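PDB 3OG2: beta-galactosidase from Trichoderma reesei, which probably hydrolyses terminal non-reducing beta-D-galactose residues from beta-D-galactosides as a family 35 glycoside hydrolase. Local coordinates for residues 664-667 against 668-671; 769-772 against 773-776. All coordinates share one frame; numbering follows the deposited sequence.

Contact 1: 664-667 against 668-671; sequences KVDS and LPEI
The Asp666 carboxylate is met from above one face by the backbone N-H of Leu668, which lies 46° out of the carboxylate plane. Leu668 N sits 2.8 Å from Asp666 OD1, and the bond is nearly straight at 163°. The other oxygen, Asp666 OD2, accepts a hydrogen bond from water 1 at 2.6 Å. The same water also donates to Leu668 O at 2.8 Å, so one side chain holds the Leu668 N-H directly and its carbonyl through the water. With chi1 at -174°, the carboxylate stands beside the Asp666 carbonyl carbon and faces the chain ahead. An aspartate side chain accepting from the N-H two residues on is an Asx turn; here it forms where edge strand 663-666 ends and the chain bends into the 3-10 segment 669-671. The Pro669 ring follows directly, its CD 3.3 Å from Ser667 C. Beyond it the Glu670 chain bends at chi2, and water 2 bridges its carboxylate to the turn, donating to Glu670 OE2 at 2.9 Å and to Ser667 O at 2.8 Å. Both acids also form salt bridges outside the bend: Arg672 pairs with Asp666 OD2 and Arg849 with Glu670 OE2, which would probably keep the two carboxylates ionised. Phe846, on helix 846-850, packs against Ser667, Pro669 and Glu670.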
# COMPACT_ATOMS: atom_id res chain seq x y z
N LYS A 664 33.40 11.78 5.72
CA LYS A 664 32.81 12.75 4.79
C LYS A 664 33.55 12.80 3.47
O LYS A 664 34.78 12.68 3.45
CB LYS A 664 32.87 14.12 5.48
CG LYS A 664 32.39 15.30 4.63
CD LYS A 664 32.70 16.61 5.33
CE LYS A 664 32.20 17.80 4.55
NZ LYS A 664 33.04 19.02 4.68
N VAL A 665 32.80 13.05 2.40
CA VAL A 665 33.42 13.32 1.10
C VAL A 665 32.67 14.49 0.45
O VAL A 665 31.45 14.57 0.54
CB VAL A 665 33.48 12.05 0.23
CG1 VAL A 665 32.11 11.53 -0.17
CG2 VAL A 665 34.30 12.32 -1.05
N ASP A 666 33.42 15.39 -0.19
CA ASP A 666 32.76 16.45 -0.99
C ASP A 666 32.04 15.82 -2.15
O ASP A 666 32.65 15.07 -2.91
CB ASP A 666 33.85 17.39 -1.47
CG ASP A 666 33.30 18.62 -2.19
OD1 ASP A 666 32.10 18.80 -2.43
OD2 ASP A 666 34.16 19.47 -2.50
N SER A 667 30.75 16.12 -2.26
CA SER A 667 30.03 15.57 -3.39
C SER A 667 29.64 16.65 -4.39
O SER A 667 28.74 16.45 -5.21
CB SER A 667 28.78 14.82 -2.92
OG SER A 667 28.15 14.13 -4.03
N LEU A 668 30.37 17.76 -4.39
CA LEU A 668 30.30 18.70 -5.51
C LEU A 668 31.71 19.10 -5.94
O LEU A 668 32.10 20.28 -6.01
CB LEU A 668 29.43 19.88 -5.11
CG LEU A 668 28.90 20.72 -6.28
CD1 LEU A 668 27.95 19.95 -7.20
CD2 LEU A 668 28.23 22.00 -5.70
N PRO A 669 32.56 18.12 -6.29
CA PRO A 669 33.91 18.45 -6.77
C PRO A 669 33.88 19.20 -8.11
O PRO A 669 34.86 19.81 -8.49
CB PRO A 669 34.54 17.09 -6.98
CG PRO A 669 33.39 16.16 -7.28
CD PRO A 669 32.33 16.64 -6.32
N GLU A 670 32.72 19.16 -8.78
CA GLU A 670 32.56 19.79 -10.09
C GLU A 670 32.92 21.26 -10.04
O GLU A 670 33.34 21.83 -11.06
CB GLU A 670 31.08 19.73 -10.52
CG GLU A 670 30.63 18.32 -10.87
CD GLU A 670 30.18 17.44 -9.74
OE1 GLU A 670 30.38 17.77 -8.55
OE2 GLU A 670 29.57 16.36 -10.00
N ILE A 671 32.71 21.94 -8.90
CA ILE A 671 32.86 23.38 -8.90
C ILE A 671 34.29 23.79 -8.57
O ILE A 671 34.59 25.00 -8.59
CB ILE A 671 31.88 24.07 -7.90
CG1 ILE A 671 32.10 23.62 -6.46
CG2 ILE A 671 30.44 23.91 -8.35
CD1 ILE A 671 31.39 24.47 -5.43
O HOH W 1 33.39 21.54 -3.90
O HOH W 2 27.76 16.01 -7.82

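Contact 2: 769-772 against 773-776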
# COMPACT_ATOMS: atom_id res chain seq x y z
N ARG A 769 31.60 40.66 -12.52
CA ARG A 769 33.02 40.67 -12.25
C ARG A 769 33.74 39.62 -13.10
O ARG A 769 34.71 38.98 -12.67
CB ARG A 769 33.32 40.48 -10.77
CG ARG A 769 32.70 41.66 -9.98
CD ARG A 769 32.96 41.56 -8.48
NE ARG A 769 32.18 40.47 -7.86
CZ ARG A 769 32.74 39.37 -7.42
NH1 ARG A 769 34.05 39.19 -7.53
NH2 ARG A 769 32.01 38.44 -6.88
N LEU A 770 33.26 39.48 -14.34
CA LEU A 770 33.89 38.52 -15.28
C LEU A 770 35.03 39.19 -16.06
O LEU A 770 34.97 40.41 -16.35
CB LEU A 770 32.87 38.01 -16.32
CG LEU A 770 31.55 37.53 -15.73
CD1 LEU A 770 30.60 37.15 -16.88
CD2 LEU A 770 31.74 36.34 -14.80
N VAL A 771 36.01 38.35 -16.41
CA VAL A 771 37.13 38.80 -17.24
C VAL A 771 36.75 38.59 -18.70
O VAL A 771 36.56 37.43 -19.12
CB VAL A 771 38.38 38.00 -16.88
CG1 VAL A 771 39.55 38.42 -17.81
CG2 VAL A 771 38.71 38.28 -15.41
N ARG A 772 36.63 39.67 -19.46
CA ARG A 772 36.24 39.50 -20.85
C ARG A 772 37.17 38.56 -21.60
O ARG A 772 38.42 38.66 -21.46
CB ARG A 772 36.19 40.87 -21.56
CG ARG A 772 35.11 41.84 -21.14
CD ARG A 772 35.20 43.21 -21.73
NE ARG A 772 35.78 43.32 -23.05
CZ ARG A 772 35.34 44.21 -23.95
NH1 ARG A 772 34.34 45.05 -23.68
NH2 ARG A 772 35.93 44.25 -25.14
N GLY A 773 36.57 37.69 -22.42
CA GLY A 773 37.41 36.74 -23.14
C GLY A 773 37.74 35.45 -22.42
O GLY A 773 38.23 34.49 -23.04
N ARG A 774 37.48 35.36 -21.11
CA ARG A 774 37.81 34.16 -20.35
C ARG A 774 36.65 33.21 -20.41
O ARG A 774 35.49 33.64 -20.48
CB ARG A 774 38.14 34.59 -18.91
CG ARG A 774 38.58 33.46 -18.01
CD ARG A 774 39.01 33.97 -16.63
NE ARG A 774 40.26 34.76 -16.79
CZ ARG A 774 41.00 35.08 -15.71
NH1 ARG A 774 40.58 34.71 -14.51
NH2 ARG A 774 42.13 35.76 -15.73
N ARG A 775 36.91 31.93 -20.38
CA ARG A 775 35.89 30.90 -20.32
C ARG A 775 35.50 30.64 -18.87
O ARG A 775 36.33 30.55 -17.96
CB ARG A 775 36.45 29.61 -20.92
CG ARG A 775 35.34 28.53 -20.97
CD ARG A 775 35.78 27.40 -21.88
NE ARG A 775 35.21 27.51 -23.22
CZ ARG A 775 35.43 26.60 -24.18
NH1 ARG A 775 36.19 25.54 -23.92
NH2 ARG A 775 34.90 26.72 -25.40
N TYR A 776 34.21 30.51 -18.67
CA TYR A 776 33.59 30.20 -17.41
C TYR A 776 32.70 28.97 -17.52
O TYR A 776 32.23 28.67 -18.62
CB TYR A 776 32.65 31.40 -16.96
CG TYR A 776 33.53 32.55 -16.53
CD1 TYR A 776 33.98 33.48 -17.49
CD2 TYR A 776 33.89 32.73 -15.21
CE1 TYR A 776 34.78 34.56 -17.11
CE2 TYR A 776 34.71 33.78 -14.81
CZ TYR A 776 35.15 34.69 -15.78
OH TYR A 776 35.96 35.72 -15.43
O HOH W 3 36.11 36.45 -12.82
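Tyr776 has its CG anti to its own carbonyl carbon (chi1 -72°), which swings the ring back toward the loop before it, one face to Leu770 and its hydroxyl edge to Val771. Arg774 starts out differently, its CG anti to the backbone N (chi1 -177°), and a bend at chi3 then lays its guanidinium against Val771. Leu770 meets the tyrosine over one face: its CD2 stands 4.0 Å from the centroid of the Tyr776 ring in a CH-pi contact, shifted a little toward the rim. At the ring edge the phenol oxygen is gripped by the backbone, Val771 N donating to Tyr776 OH at 2.8 Å and 176°. Water 3 lies in the ring plane, 2.7 Å from the same Tyr776 OH, and donates to Arg769 O at 2.9 Å. A buried ring is thereby fixed by a methyl on one face and by polar partners at its hydroxyl. Val771 comes to the hydroxyl with its flank, CB 3.6 Å from Tyr776 OH, the two side chains running at about a right angle. Its CG2 lies over the centre of the Arg774 guanidinium, 3.9 Å above the plane, a methyl covering one face of the guanidinium of this exposed arginine. Around the ring, Leu744 of strand 740-744 and Ala721 press on both Leu770 and Tyr776. Behind these side chains the backbone closes on itself, Arg774 N donating to Val771 O at 3.0 Å. Arg772 and Gly773 occupy the corner, the glycine with positive phi at the third position: a type II beta turn, by which the loop after strand 760-767 reverses into strand 775-782 of an all-beta domain.

Contact 1 is largely buried and contact 2 sits further out, its five exposed residues around a buried leucine and tyrosine; the centres are 24 Å apart. Both touch the sheet holding strands 740-744, 775-782 and 713-720: contact 2 is part of it, while contact 1 leaves a different sheet and packs on it. Strand 740-744 presents Trp743 to Leu668 and Ile671, and Leu744 to contact 2; from strand 713-720, Arg716 reaches the main-chain O of Glu670, and Phe719 touches Leu770 and shares a backbone hydrogen bond with Tyr776. Carboxylates and their arginines mark the buried bend; both use bridging water, but the outer turn adds a phenol hydroxyl and aliphatic packing over flat groups.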